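Local coordinates for putative hemin storage protein (Bordetella bronchiseptica, PDB 6AU1) that cleaves deacetylated poly-beta-1,6-N-acetylglucosamine, a biofilm polysaccharide, through the glycoside hydrolase domain that this chain represents, at residues A[8-13]-A[37-42]. Sequence-based numbering, arbitrary orientation.
Sequences RIVQVD and KDLAPS
S42 OG is held by two hydrogen bonds: it accepts the backbone N-H of R8, with 2.9 Å between R8 N and S42 OG and a fairly straight N-H...O angle of 158°, and it bonds the carboxylate of E7. A chi1 of 59° puts this hydroxyl between its own N and carbonyl carbon, turned back onto the start of strand 8-12. The main chain of S42 returns the bond, S42 N reaching R8 O at 2.8 Å in the plane of that carbonyl, short but bent at the hydrogen (137°), so one serine grips both the N-H and the C=O of R8. P41 lies against the same carbonyl, its CB 3.1 Å from R8 O. Two residues further along the strand, V10 points at the 37-42 segment, and its CG2 meets L39 CD2 at 3.9 Å and CB and CG of P41, both side chains crossing it obliquely. A40, the first residue beyond helix 22-39, has positive phi and turns the chain into P41. In this TIM-barrel-like domain the contact lies where the first beta-alpha-beta crossover closes: strand 43-47 goes on to pair in parallel with 8-12, Y334 of strand 332-335 touches V10 and L39, and M353 of helix 346-353 packs on both as well.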
ATOM      1  N   ARG A   8      -5.744  14.960  -1.910  1.00 18.86           N
ATOM      2  CA  ARG A   8      -4.973  15.007  -3.136  1.00 17.96           C
ATOM      3  C   ARG A   8      -3.601  14.549  -2.728  1.00 16.62           C
ATOM      4  O   ARG A   8      -2.923  15.246  -1.982  1.00 19.70           O
ATOM      5  CB  ARG A   8      -4.945  16.423  -3.730  1.00 20.14           C
ATOM      6  CG  ARG A   8      -6.329  16.989  -4.055  1.00 22.92           C
ATOM      7  CD  ARG A   8      -6.916  16.288  -5.275  1.00 24.60           C
ATOM      8  NE  ARG A   8      -8.371  16.439  -5.401  1.00 24.05           N
ATOM      9  CZ  ARG A   8      -8.969  17.522  -5.873  1.00 28.51           C
ATOM     10  NH1 ARG A   8      -8.237  18.563  -6.236  1.00 37.38           N
ATOM     11  NH2 ARG A   8     -10.288  17.576  -5.963  1.00 26.13           N
ATOM     12  N   ILE A   9      -3.205  13.352  -3.145  1.00 15.52           N
ATOM     13  CA  ILE A   9      -2.006  12.789  -2.544  1.00 14.74           C
ATOM     14  C   ILE A   9      -0.911  12.494  -3.547  1.00 15.85           C
ATOM     15  O   ILE A   9      -1.153  12.338  -4.741  1.00 16.52           O
ATOM     16  CB  ILE A   9      -2.336  11.509  -1.734  1.00 15.60           C
ATOM     17  CG1 ILE A   9      -2.790  10.365  -2.648  1.00 19.38           C
ATOM     18  CG2 ILE A   9      -3.420  11.809  -0.676  1.00 17.15           C
ATOM     19  CD1 ILE A   9      -1.649   9.451  -3.138  1.00 19.97           C
ATOM     20  N   VAL A  10       0.311  12.436  -3.036  1.00 13.96           N
ATOM     21  CA  VAL A  10       1.473  12.086  -3.835  1.00 15.15           C
ATOM     22  C   VAL A  10       2.189  10.973  -3.104  1.00 14.38           C
ATOM     23  O   VAL A  10       2.500  11.110  -1.922  1.00 14.56           O
ATOM     24  CB  VAL A  10       2.438  13.289  -4.034  1.00 15.94           C
ATOM     25  CG1 VAL A  10       3.660  12.861  -4.866  1.00 16.06           C
ATOM     26  CG2 VAL A  10       1.724  14.471  -4.692  1.00 14.68           C
ATOM     27  N   GLN A  11       2.432   9.856  -3.781  1.00 14.89           N
ATOM     28  CA  GLN A  11       3.174   8.761  -3.157  1.00 13.85           C
ATOM     29  C   GLN A  11       4.629   8.820  -3.619  1.00 15.23           C
ATOM     30  O   GLN A  11       4.911   8.963  -4.806  1.00 14.80           O
ATOM     31  CB  GLN A  11       2.534   7.416  -3.489  1.00 14.48           C
ATOM     32  CG  GLN A  11       3.163   6.224  -2.756  1.00 15.75           C
ATOM     33  CD  GLN A  11       2.278   4.995  -2.815  1.00 19.20           C
ATOM     34  OE1 GLN A  11       1.070   5.084  -2.625  1.00 24.64           O
ATOM     35  NE2 GLN A  11       2.873   3.845  -3.074  1.00 20.77           N
ATOM     36  N   VAL A  12       5.546   8.714  -2.664  1.00 12.89           N
ATOM     37  CA  VAL A  12       6.956   9.012  -2.910  1.00 13.96           C
ATOM     38  C   VAL A  12       7.877   7.878  -2.483  1.00 11.77           C
ATOM     39  O   VAL A  12       7.755   7.358  -1.366  1.00 14.12           O
ATOM     40  CB  VAL A  12       7.366  10.296  -2.155  1.00 15.59           C
ATOM     41  CG1 VAL A  12       8.873  10.516  -2.209  1.00 18.27           C
ATOM     42  CG2 VAL A  12       6.607  11.509  -2.720  1.00 15.64           C
ATOM     43  N   ASP A  13       8.806   7.508  -3.369  1.00 11.81           N
ATOM     44  CA  ASP A  13       9.793   6.476  -3.079  1.00 12.51           C
ATOM     45  C   ASP A  13      11.016   7.058  -2.397  1.00 12.95           C
ATOM     46  O   ASP A  13      11.670   7.929  -2.960  1.00 15.13           O
ATOM     47  CB  ASP A  13      10.243   5.773  -4.367  1.00 14.26           C
ATOM     48  CG  ASP A  13       9.107   5.126  -5.095  1.00 17.75           C
ATOM     49  OD1 ASP A  13       8.644   4.061  -4.624  1.00 17.62           O
ATOM     50  OD2 ASP A  13       8.682   5.669  -6.144  1.00 20.13           O
ATOM     51  N   LYS A  37       6.155  21.614  -1.982  1.00 22.37           N
ATOM     52  CA  LYS A  37       5.746  22.941  -1.537  1.00 26.74           C
ATOM     53  C   LYS A  37       4.913  23.601  -2.632  1.00 33.13           C
ATOM     54  O   LYS A  37       3.891  24.236  -2.359  1.00 35.79           O
ATOM     55  CB  LYS A  37       6.974  23.793  -1.176  1.00 26.66           C
ATOM     56  CG  LYS A  37       6.674  25.215  -0.747  1.00 45.90           C
ATOM     57  CD  LYS A  37       7.892  25.867  -0.083  1.00 50.87           C
ATOM     58  CE  LYS A  37       9.161  25.671  -0.907  1.00 58.73           C
ATOM     59  NZ  LYS A  37      10.334  26.390  -0.321  1.00 64.06           N
ATOM     60  N   ASP A  38       5.329  23.396  -3.878  1.00 30.17           N
ATOM     61  CA  ASP A  38       4.677  23.995  -5.036  1.00 34.77           C
ATOM     62  C   ASP A  38       3.314  23.365  -5.321  1.00 34.72           C
ATOM     63  O   ASP A  38       2.333  24.057  -5.608  1.00 35.69           O
ATOM     64  CB  ASP A  38       5.592  23.858  -6.258  1.00 40.43           C
ATOM     65  CG  ASP A  38       5.036  24.536  -7.491  1.00 53.59           C
ATOM     66  OD1 ASP A  38       4.247  25.494  -7.346  1.00 58.36           O
ATOM     67  OD2 ASP A  38       5.400  24.114  -8.610  1.00 55.02           O
ATOM     68  N   LEU A  39       3.267  22.044  -5.236  1.00 28.73           N
ATOM     69  CA  LEU A  39       2.090  21.274  -5.598  1.00 27.65           C
ATOM     70  C   LEU A  39       1.045  21.301  -4.486  1.00 27.70           C
ATOM     71  O   LEU A  39      -0.161  21.213  -4.750  1.00 31.06           O
ATOM     72  CB  LEU A  39       2.501  19.838  -5.918  1.00 24.23           C
ATOM     73  CG  LEU A  39       1.625  19.019  -6.850  1.00 33.61           C
ATOM     74  CD1 LEU A  39       1.523  19.681  -8.216  1.00 35.85           C
ATOM     75  CD2 LEU A  39       2.193  17.614  -6.973  1.00 38.40           C
ATOM     76  N   ALA A  40       1.525  21.437  -3.252  1.00 26.14           N
ATOM     77  CA  ALA A  40       0.674  21.514  -2.063  1.00 27.22           C
ATOM     78  C   ALA A  40      -0.422  20.438  -2.005  1.00 26.65           C
ATOM     79  O   ALA A  40      -1.607  20.766  -1.898  1.00 26.19           O
ATOM     80  CB  ALA A  40       0.040  22.903  -1.969  1.00 29.03           C
ATOM     81  N   PRO A  41      -0.036  19.156  -2.063  1.00 23.12           N
ATOM     82  CA  PRO A  41      -1.030  18.097  -1.859  1.00 20.73           C
ATOM     83  C   PRO A  41      -1.512  18.064  -0.407  1.00 26.48           C
ATOM     84  O   PRO A  41      -0.905  18.694   0.461  1.00 25.55           O
ATOM     85  CB  PRO A  41      -0.251  16.820  -2.200  1.00 19.50           C
ATOM     86  CG  PRO A  41       1.159  17.165  -1.795  1.00 18.94           C
ATOM     87  CD  PRO A  41       1.328  18.606  -2.195  1.00 22.16           C
ATOM     88  N   SER A  42      -2.595  17.343  -0.140  1.00 21.02           N
ATOM     89  CA  SER A  42      -3.054  17.188   1.237  1.00 24.53           C
ATOM     90  C   SER A  42      -2.078  16.312   2.018  1.00 25.37           C
ATOM     91  O   SER A  42      -1.800  16.577   3.189  1.00 22.72           O
ATOM     92  CB  SER A  42      -4.471  16.598   1.287  1.00 23.02           C
ATOM     93  OG  SER A  42      -4.538  15.344   0.653  1.00 24.62           O
TER